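Local coordinates for protein rhamnogalacturonan endolyase YesW (PDB 2ZUX) that cleaves the rhamnogalacturonan backbone of plant cell-wall pectin by endo-type elimination, releasing oligosaccharides, and needs calcium or manganese for activity, at residues Q221-L225 with Y261-D266; Y288-T292 with F320-H326. All coordinates share one frame; numbering follows the deposited sequence.

Contact 1: residues Q221-L225 with Y261-D266; sequences QGRVL and YGNRVD
R223 reaches across to the backbone of Y261 and G262 with a side chain stretched straight as far as NE (chi2 168°, chi3 -176°). Its CB and CG stay short of the other loop; CD is the first atom to arrive, 3.3 Å from Y261 O. That same oxygen sits over one face of the guanidinium, 3.6 Å from CZ, so NE lies close to it but points its proton elsewhere. NH1 comes within 3.1 Å of G262 O, while its firm partner is the carbonyl of N142. NH2 turns to the rim of the Y261 ring, 3.9 Å from CD1 and near the ring plane, with guanidinium and ring at 85°; its charge is met by D145. The hydrogen bond to Y261 O comes instead from Q221 NE2, at 3.0 Å and on a lone pair in the carbonyl plane. On the far side of the arginine, L225 folds over G262: its CD2 is 3.9 Å from G262 CA and also packs on V265 CG1. A CB on G262 would run into L225 CD1 and, at these backbone angles, would also crowd the preceding carbonyl. Between V224 and D266, two waters bridge the loops: water 1 lies 2.8 Å from both V224 O and D266 OD1, and water 2 accepts a hydrogen bond from V224 N and donates one to D266 OD2, 2.9 Å away. D266 also pairs with R286. The whole is loop-to-loop packing in the beta-propeller domain: the 221-225 loop, which joins two strands of one four-stranded blade, lies against the connection to the next blade.

Contact 2: residues Y288-T292 with F320-H326; sequences YYAKT and FAGQGNH. With CA (calcium ion), chain C.
The hydroxyl of Y288 and the imidazole of H326 meet where two loops of the beta-propeller join at a calcium site, one linking strands within a blade, the other leading into the following blade. H326 ND1 donates to Y288 OH at 2.9 Å, the hydroxyl standing 20° out of the imidazole plane; with the metal bond at NE2, this fixes the ring at both nitrogens. The packing is tightest around Y288. Its CB lies 3.5 Å from G324 CA, where a side chain would clash, and N325 O sits 3.3 Å above one face of the phenol, toward the rim. Phenol and imidazole planes stand at 85°. Cut back to alanine, Y288 would lose its ring and hydroxyl, which would probably leave H326 ND1 without this acceptor and a gap under N325 O, with calcium alone of the two grips still holding the imidazole. Next door, G322 CA lies against both Y288 O and Y289 O in CA-H...O contacts, and G322 N donates to A290 O. T292 OG1, placed beside its own backbone N (chi1 -62°), bonds the same oxygen from the opposite face.

The other end is looser. The methyl of A290 and the long chain of K291 lead away from 320-326, K291 to a cation-pi contact with W257, and the F320 ring leads away from 288-292, toward M346. Water 4 fills in between the loops, donating to T292 OG1 and F320 O and accepting from Q323 N.

The metal end is close-set again, with Y289 OH 3.0 Å from H326 CE1. H362, D364 and E385 complete the calcium shell with two waters and H326 NE2; one of the waters, water 3, is 2.2 Å from the calcium ion and 2.6 Å from Y289 OH.

Contact 1 closes before contact 2 opens along the chain, and their centres lie about 17 Å apart within the same propeller domain. The antiparallel sheet 268-273, 281-286, 293-300, 303-311 connects them: 261-266 leads into its first strand, 288-292 joins its second and third, and 320-326 follows its last on the way to strand 329-331. Segment 221-225 belongs to the preceding blade. The two sites also touch directly, R264 CG packing 3.8 Å from Y289 CD2. Three successive blades are therefore joined through their loops, from the neighbourhood of the carbohydrate-binding R218 and K170, near V224, to the calcium held by H326.

Contact 1: residues Q221-L225 with Y261-D266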
ATOM      1  N   GLN A 221     -15.450  11.203 -25.860  1.00 14.91           N
ATOM      2  CA  GLN A 221     -15.195  11.719 -24.510  1.00 14.66           C
ATOM      3  C   GLN A 221     -13.794  11.330 -24.018  1.00 13.83           C
ATOM      4  O   GLN A 221     -13.424  11.677 -22.899  1.00 13.36           O
ATOM      5  CB  GLN A 221     -16.200  11.158 -23.494  1.00 15.08           C
ATOM      6  CG  GLN A 221     -17.684  11.427 -23.712  1.00 14.90           C
ATOM      7  CD  GLN A 221     -18.511  10.626 -22.725  1.00 15.07           C
ATOM      8  OE1 GLN A 221     -18.911   9.494 -23.003  1.00 15.38           O
ATOM      9  NE2 GLN A 221     -18.719  11.186 -21.543  1.00 14.87           N
ATOM     10  N   GLY A 222     -13.036  10.587 -24.822  1.00 13.31           N
ATOM     11  CA  GLY A 222     -11.747  10.042 -24.375  1.00 13.21           C
ATOM     12  C   GLY A 222     -11.897   8.948 -23.332  1.00 12.54           C
ATOM     13  O   GLY A 222     -10.958   8.666 -22.579  1.00 12.62           O
ATOM     14  N   ARG A 223     -13.079   8.337 -23.279  1.00 11.99           N
ATOM     15  CA  ARG A 223     -13.351   7.242 -22.357  1.00 12.00           C
ATOM     16  C   ARG A 223     -13.424   5.959 -23.157  1.00 12.39           C
ATOM     17  O   ARG A 223     -13.677   5.983 -24.364  1.00 13.19           O
ATOM     18  CB  ARG A 223     -14.678   7.478 -21.643  1.00 11.98           C
ATOM     19  CG  ARG A 223     -14.721   8.734 -20.800  1.00 11.96           C
ATOM     20  CD  ARG A 223     -16.147   9.012 -20.385  1.00 11.49           C
ATOM     21  NE  ARG A 223     -16.283  10.262 -19.651  1.00 12.43           N
ATOM     22  CZ  ARG A 223     -16.166  10.376 -18.333  1.00 12.11           C
ATOM     23  NH1 ARG A 223     -15.894   9.307 -17.579  1.00 12.49           N
ATOM     24  NH2 ARG A 223     -16.339  11.558 -17.753  1.00 13.35           N
ATOM     25  N   VAL A 224     -13.198   4.833 -22.494  1.00 11.98           N
ATOM     26  CA  VAL A 224     -13.247   3.544 -23.159  1.00 12.40           C
ATOM     27  C   VAL A 224     -14.399   2.766 -22.555  1.00 12.27           C
ATOM     28  O   VAL A 224     -14.250   2.123 -21.514  1.00 11.92           O
ATOM     29  CB  VAL A 224     -11.898   2.793 -23.050  1.00 12.09           C
ATOM     30  CG1 VAL A 224     -11.960   1.479 -23.815  1.00 12.76           C
ATOM     31  CG2 VAL A 224     -10.762   3.672 -23.579  1.00 12.71           C
ATOM     32  N   LEU A 225     -15.551   2.865 -23.215  1.00 12.05           N
ATOM     33  CA  LEU A 225     -16.819   2.391 -22.678  1.00 12.46           C
ATOM     34  C   LEU A 225     -17.407   1.241 -23.486  1.00 12.87           C
ATOM     35  O   LEU A 225     -18.573   0.881 -23.313  1.00 13.52           O
ATOM     36  CB  LEU A 225     -17.809   3.560 -22.609  1.00 12.32           C
ATOM     37  CG  LEU A 225     -17.394   4.782 -21.780  1.00 12.30           C
ATOM     38  CD1 LEU A 225     -18.463   5.874 -21.849  1.00 12.55           C
ATOM     39  CD2 LEU A 225     -17.100   4.415 -20.327  1.00 13.63           C
ATOM     40  N   TYR A 261     -22.846   8.521 -18.618  1.00 14.44           N
ATOM     41  CA  TYR A 261     -21.713   9.269 -19.164  1.00 14.42           C
ATOM     42  C   TYR A 261     -20.353   8.607 -18.917  1.00 14.29           C
ATOM     43  O   TYR A 261     -19.338   9.060 -19.461  1.00 14.90           O
ATOM     44  CB  TYR A 261     -21.747  10.738 -18.727  1.00 14.74           C
ATOM     45  CG  TYR A 261     -21.415  11.034 -17.281  1.00 13.91           C
ATOM     46  CD1 TYR A 261     -20.096  11.275 -16.889  1.00 14.40           C
ATOM     47  CD2 TYR A 261     -22.415  11.124 -16.315  1.00 14.30           C
ATOM     48  CE1 TYR A 261     -19.781  11.583 -15.576  1.00 14.84           C
ATOM     49  CE2 TYR A 261     -22.104  11.433 -14.986  1.00 14.28           C
ATOM     50  CZ  TYR A 261     -20.780  11.663 -14.632  1.00 15.33           C
ATOM     51  OH  TYR A 261     -20.456  11.963 -13.329  1.00 15.83           O
ATOM     52  N   GLY A 262     -20.338   7.542 -18.110  1.00 13.60           N
ATOM     53  CA  GLY A 262     -19.142   6.706 -17.946  1.00 13.17           C
ATOM     54  C   GLY A 262     -18.337   6.925 -16.676  1.00 12.82           C
ATOM     55  O   GLY A 262     -17.138   6.656 -16.652  1.00 13.57           O
ATOM     56  N   ASN A 263     -18.976   7.385 -15.609  1.00 12.36           N
ATOM     57  CA  ASN A 263     -18.267   7.644 -14.355  1.00 11.83           C
ATOM     58  C   ASN A 263     -18.254   6.396 -13.470  1.00 11.30           C
ATOM     59  O   ASN A 263     -17.201   5.771 -13.252  1.00 11.01           O
ATOM     60  CB  ASN A 263     -18.903   8.849 -13.653  1.00 12.09           C
ATOM     61  CG  ASN A 263     -18.222   9.217 -12.339  1.00 13.20           C
ATOM     62  OD1 ASN A 263     -17.631   8.375 -11.658  1.00 13.05           O
ATOM     63  ND2 ASN A 263     -18.343  10.483 -11.958  1.00 15.16           N
ATOM     64  N   ARG A 264     -19.435   5.993 -13.025  1.00 10.56           N
ATOM     65  CA  ARG A 264     -19.577   4.934 -12.024  1.00 10.78           C
ATOM     66  C   ARG A 264     -19.086   3.576 -12.508  1.00 10.55           C
ATOM     67  O   ARG A 264     -18.532   2.795 -11.717  1.00 10.51           O
ATOM     68  CB  ARG A 264     -21.029   4.871 -11.564  1.00 10.49           C
ATOM     69  CG  ARG A 264     -21.396   6.022 -10.647  1.00 11.09           C
ATOM     70  CD  ARG A 264     -22.900   6.244 -10.616  1.00 12.18           C
ATOM     71  NE  ARG A 264     -23.289   7.315  -9.701  1.00 13.78           N
ATOM     72  CZ  ARG A 264     -23.169   8.616  -9.956  1.00 14.47           C
ATOM     73  NH1 ARG A 264     -22.674   9.050 -11.116  1.00 14.39           N
ATOM     74  NH2 ARG A 264     -23.570   9.491  -9.038  1.00 14.76           N
ATOM     75  N   VAL A 265     -19.265   3.306 -13.798  1.00 10.70           N
ATOM     76  CA  VAL A 265     -18.853   2.050 -14.411  1.00 10.89           C
ATOM     77  C   VAL A 265     -17.357   1.783 -14.243  1.00 10.48           C
ATOM     78  O   VAL A 265     -16.939   0.623 -14.159  1.00 10.71           O
ATOM     79  CB  VAL A 265     -19.245   2.017 -15.919  1.00 11.25           C
ATOM     80  CG1 VAL A 265     -18.588   3.161 -16.685  1.00 11.57           C
ATOM     81  CG2 VAL A 265     -18.911   0.669 -16.559  1.00 12.28           C
ATOM     82  N   ASP A 266     -16.553   2.843 -14.175  1.00 10.01           N
ATOM     83  CA  ASP A 266     -15.106   2.701 -14.219  1.00 10.01           C
ATOM     84  C   ASP A 266     -14.454   3.028 -12.881  1.00  9.67           C
ATOM     85  O   ASP A 266     -13.348   3.571 -12.825  1.00 10.02           O
ATOM     86  CB  ASP A 266     -14.529   3.557 -15.351  1.00 10.18           C
ATOM     87  CG  ASP A 266     -14.708   2.923 -16.722  1.00 11.11           C
ATOM     88  OD1 ASP A 266     -15.069   1.727 -16.805  1.00 11.67           O
ATOM     89  OD2 ASP A 266     -14.486   3.654 -17.717  1.00 11.00           O
TER
HETATM   90  O   HOH W   1     -15.697   1.006 -19.411  1.00 11.57           O
HETATM   91  O   HOH W   2     -12.509   4.380 -19.722  1.00 13.96           O

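Contact 2: residues Y288-T292 with F320-H326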
ATOM      1  N   TYR A 288     -18.883   1.393  -6.866  1.00 10.14           N
ATOM      2  CA  TYR A 288     -19.174   1.564  -5.450  1.00 10.69           C
ATOM      3  C   TYR A 288     -20.281   2.545  -5.132  1.00 10.98           C
ATOM      4  O   TYR A 288     -20.940   2.393  -4.112  1.00 11.96           O
ATOM      5  CB  TYR A 288     -17.942   1.834  -4.579  1.00 10.90           C
ATOM      6  CG  TYR A 288     -16.856   2.714  -5.138  1.00 10.44           C
ATOM      7  CD1 TYR A 288     -17.000   4.100  -5.199  1.00 10.77           C
ATOM      8  CD2 TYR A 288     -15.637   2.157  -5.525  1.00 10.24           C
ATOM      9  CE1 TYR A 288     -15.971   4.904  -5.687  1.00 10.90           C
ATOM     10  CE2 TYR A 288     -14.603   2.948  -6.002  1.00 10.43           C
ATOM     11  CZ  TYR A 288     -14.778   4.319  -6.078  1.00 10.64           C
ATOM     12  OH  TYR A 288     -13.749   5.099  -6.555  1.00 10.78           O
ATOM     13  N   TYR A 289     -20.524   3.528  -5.997  1.00 10.65           N
ATOM     14  CA  TYR A 289     -21.592   4.491  -5.714  1.00 10.89           C
ATOM     15  C   TYR A 289     -22.980   3.868  -5.758  1.00 10.98           C
ATOM     16  O   TYR A 289     -23.872   4.290  -5.011  1.00 11.51           O
ATOM     17  CB  TYR A 289     -21.538   5.646  -6.698  1.00 10.94           C
ATOM     18  CG  TYR A 289     -20.304   6.497  -6.571  1.00 10.97           C
ATOM     19  CD1 TYR A 289     -20.163   7.385  -5.508  1.00 11.46           C
ATOM     20  CD2 TYR A 289     -19.275   6.422  -7.513  1.00 11.18           C
ATOM     21  CE1 TYR A 289     -19.037   8.183  -5.384  1.00 11.80           C
ATOM     22  CE2 TYR A 289     -18.147   7.219  -7.397  1.00 11.48           C
ATOM     23  CZ  TYR A 289     -18.035   8.099  -6.335  1.00 11.28           C
ATOM     24  OH  TYR A 289     -16.907   8.887  -6.239  1.00 11.97           O
ATOM     25  N   ALA A 290     -23.178   2.922  -6.672  1.00 10.73           N
ATOM     26  CA  ALA A 290     -24.434   2.200  -6.774  1.00 10.96           C
ATOM     27  C   ALA A 290     -24.066   0.730  -6.977  1.00 10.79           C
ATOM     28  O   ALA A 290     -23.452   0.138  -6.085  1.00 10.91           O
ATOM     29  CB  ALA A 290     -25.282   2.767  -7.906  1.00 11.52           C
ATOM     30  N   LYS A 291     -24.393   0.144  -8.125  1.00 10.72           N
ATOM     31  CA  LYS A 291     -24.023  -1.249  -8.379  1.00 10.85           C
ATOM     32  C   LYS A 291     -22.552  -1.506  -8.058  1.00 10.57           C
ATOM     33  O   LYS A 291     -21.674  -0.720  -8.447  1.00 10.40           O
ATOM     34  CB  LYS A 291     -24.308  -1.638  -9.826  1.00 11.39           C
ATOM     35  CG  LYS A 291     -23.961  -3.089 -10.138  1.00 11.78           C
ATOM     36  CD  LYS A 291     -24.294  -3.482 -11.575  1.00 12.17           C
ATOM     37  CE  LYS A 291     -23.844  -4.905 -11.864  1.00 13.69           C
ATOM     38  NZ  LYS A 291     -24.309  -5.353 -13.205  1.00 16.14           N
ATOM     39  N   THR A 292     -22.304  -2.603  -7.349  1.00 10.29           N
ATOM     40  CA  THR A 292     -20.986  -2.957  -6.855  1.00 10.09           C
ATOM     41  C   THR A 292     -20.746  -4.435  -7.099  1.00  9.90           C
ATOM     42  O   THR A 292     -21.609  -5.269  -6.804  1.00 10.01           O
ATOM     43  CB  THR A 292     -20.906  -2.671  -5.341  1.00  9.98           C
ATOM     44  OG1 THR A 292     -21.103  -1.276  -5.109  1.00 10.95           O
ATOM     45  CG2 THR A 292     -19.565  -3.081  -4.769  1.00 10.36           C
ATOM     46  N   PHE A 320     -25.475  -4.210  -0.441  1.00 14.27           N
ATOM     47  CA  PHE A 320     -24.044  -4.119  -0.748  1.00 14.08           C
ATOM     48  C   PHE A 320     -23.749  -3.178  -1.917  1.00 13.74           C
ATOM     49  O   PHE A 320     -22.637  -3.152  -2.447  1.00 14.03           O
ATOM     50  CB  PHE A 320     -23.465  -5.526  -0.934  1.00 14.27           C
ATOM     51  CG  PHE A 320     -23.727  -6.415   0.242  1.00 14.49           C
ATOM     52  CD1 PHE A 320     -23.090  -6.182   1.456  1.00 15.71           C
ATOM     53  CD2 PHE A 320     -24.663  -7.442   0.164  1.00 16.40           C
ATOM     54  CE1 PHE A 320     -23.355  -6.977   2.566  1.00 17.28           C
ATOM     55  CE2 PHE A 320     -24.934  -8.246   1.272  1.00 16.99           C
ATOM     56  CZ  PHE A 320     -24.284  -8.003   2.475  1.00 16.78           C
ATOM     57  N   ALA A 321     -24.749  -2.388  -2.290  1.00 13.41           N
ATOM     58  CA  ALA A 321     -24.581  -1.306  -3.254  1.00 12.58           C
ATOM     59  C   ALA A 321     -24.383   0.004  -2.501  1.00 12.04           C
ATOM     60  O   ALA A 321     -24.918   0.177  -1.412  1.00 12.11           O
ATOM     61  CB  ALA A 321     -25.816  -1.203  -4.134  1.00 13.26           C
ATOM     62  N   GLY A 322     -23.620   0.930  -3.082  1.00 11.37           N
ATOM     63  CA  GLY A 322     -23.534   2.291  -2.552  1.00 11.45           C
ATOM     64  C   GLY A 322     -22.677   2.484  -1.312  1.00 11.17           C
ATOM     65  O   GLY A 322     -22.742   3.539  -0.677  1.00 11.84           O
ATOM     66  N   GLN A 323     -21.850   1.491  -0.974  1.00 10.42           N
ATOM     67  CA  GLN A 323     -21.133   1.496   0.305  1.00 10.37           C
ATOM     68  C   GLN A 323     -19.625   1.676   0.200  1.00 10.17           C
ATOM     69  O   GLN A 323     -18.989   2.008   1.192  1.00 10.27           O
ATOM     70  CB  GLN A 323     -21.439   0.220   1.107  1.00 10.32           C
ATOM     71  CG  GLN A 323     -22.928  -0.027   1.366  1.00 11.02           C
ATOM     72  CD  GLN A 323     -23.623   1.188   1.938  1.00 11.50           C
ATOM     73  OE1 GLN A 323     -23.213   1.733   2.965  1.00 11.72           O
ATOM     74  NE2 GLN A 323     -24.683   1.622   1.271  1.00 13.09           N
ATOM     75  N   GLY A 324     -19.055   1.426  -0.974  1.00  9.71           N
ATOM     76  CA  GLY A 324     -17.601   1.406  -1.102  1.00  9.66           C
ATOM     77  C   GLY A 324     -16.928   2.764  -1.071  1.00  9.60           C
ATOM     78  O   GLY A 324     -17.532   3.799  -1.390  1.00  9.54           O
ATOM     79  N   ASN A 325     -15.662   2.747  -0.676  1.00  9.31           N
ATOM     80  CA  ASN A 325     -14.795   3.912  -0.660  1.00  9.08           C
ATOM     81  C   ASN A 325     -13.929   3.933  -1.920  1.00  8.52           C
ATOM     82  O   ASN A 325     -13.919   2.989  -2.704  1.00  8.99           O
ATOM     83  CB  ASN A 325     -13.841   3.798   0.529  1.00  8.70           C
ATOM     84  CG  ASN A 325     -14.367   4.442   1.804  1.00  9.18           C
ATOM     85  OD1 ASN A 325     -15.581   4.561   2.029  1.00  9.48           O
ATOM     86  ND2 ASN A 325     -13.437   4.869   2.654  1.00  8.72           N
ATOM     87  N   HIS A 326     -13.163   5.011  -2.097  1.00  8.77           N
ATOM     88  CA  HIS A 326     -12.055   5.010  -3.071  1.00  8.60           C
ATOM     89  C   HIS A 326     -10.837   4.245  -2.537  1.00  8.58           C
ATOM     90  O   HIS A 326      -9.694   4.611  -2.816  1.00  8.69           O
ATOM     91  CB  HIS A 326     -11.572   6.427  -3.386  1.00  9.00           C
ATOM     92  CG  HIS A 326     -12.655   7.403  -3.714  1.00  8.83           C
ATOM     93  ND1 HIS A 326     -13.352   7.393  -4.905  1.00  9.95           N
ATOM     94  CD2 HIS A 326     -13.134   8.447  -3.003  1.00  9.96           C
ATOM     95  CE1 HIS A 326     -14.216   8.393  -4.910  1.00 10.45           C
ATOM     96  NE2 HIS A 326     -14.094   9.054  -3.772  1.00 10.36           N
TER
HETATM   97 CA    CA C 629     -15.467  10.319  -2.688  1.00  5.84          CA
HETATM   98  O   HOH W   3     -16.682  10.777  -4.428  1.00 11.13           O
HETATM   99  O   HOH W   4     -20.793  -0.725  -2.390  1.00 11.25           O
HETATM  100  O   HOH W   5     -14.424  12.107  -3.163  1.00 13.06           O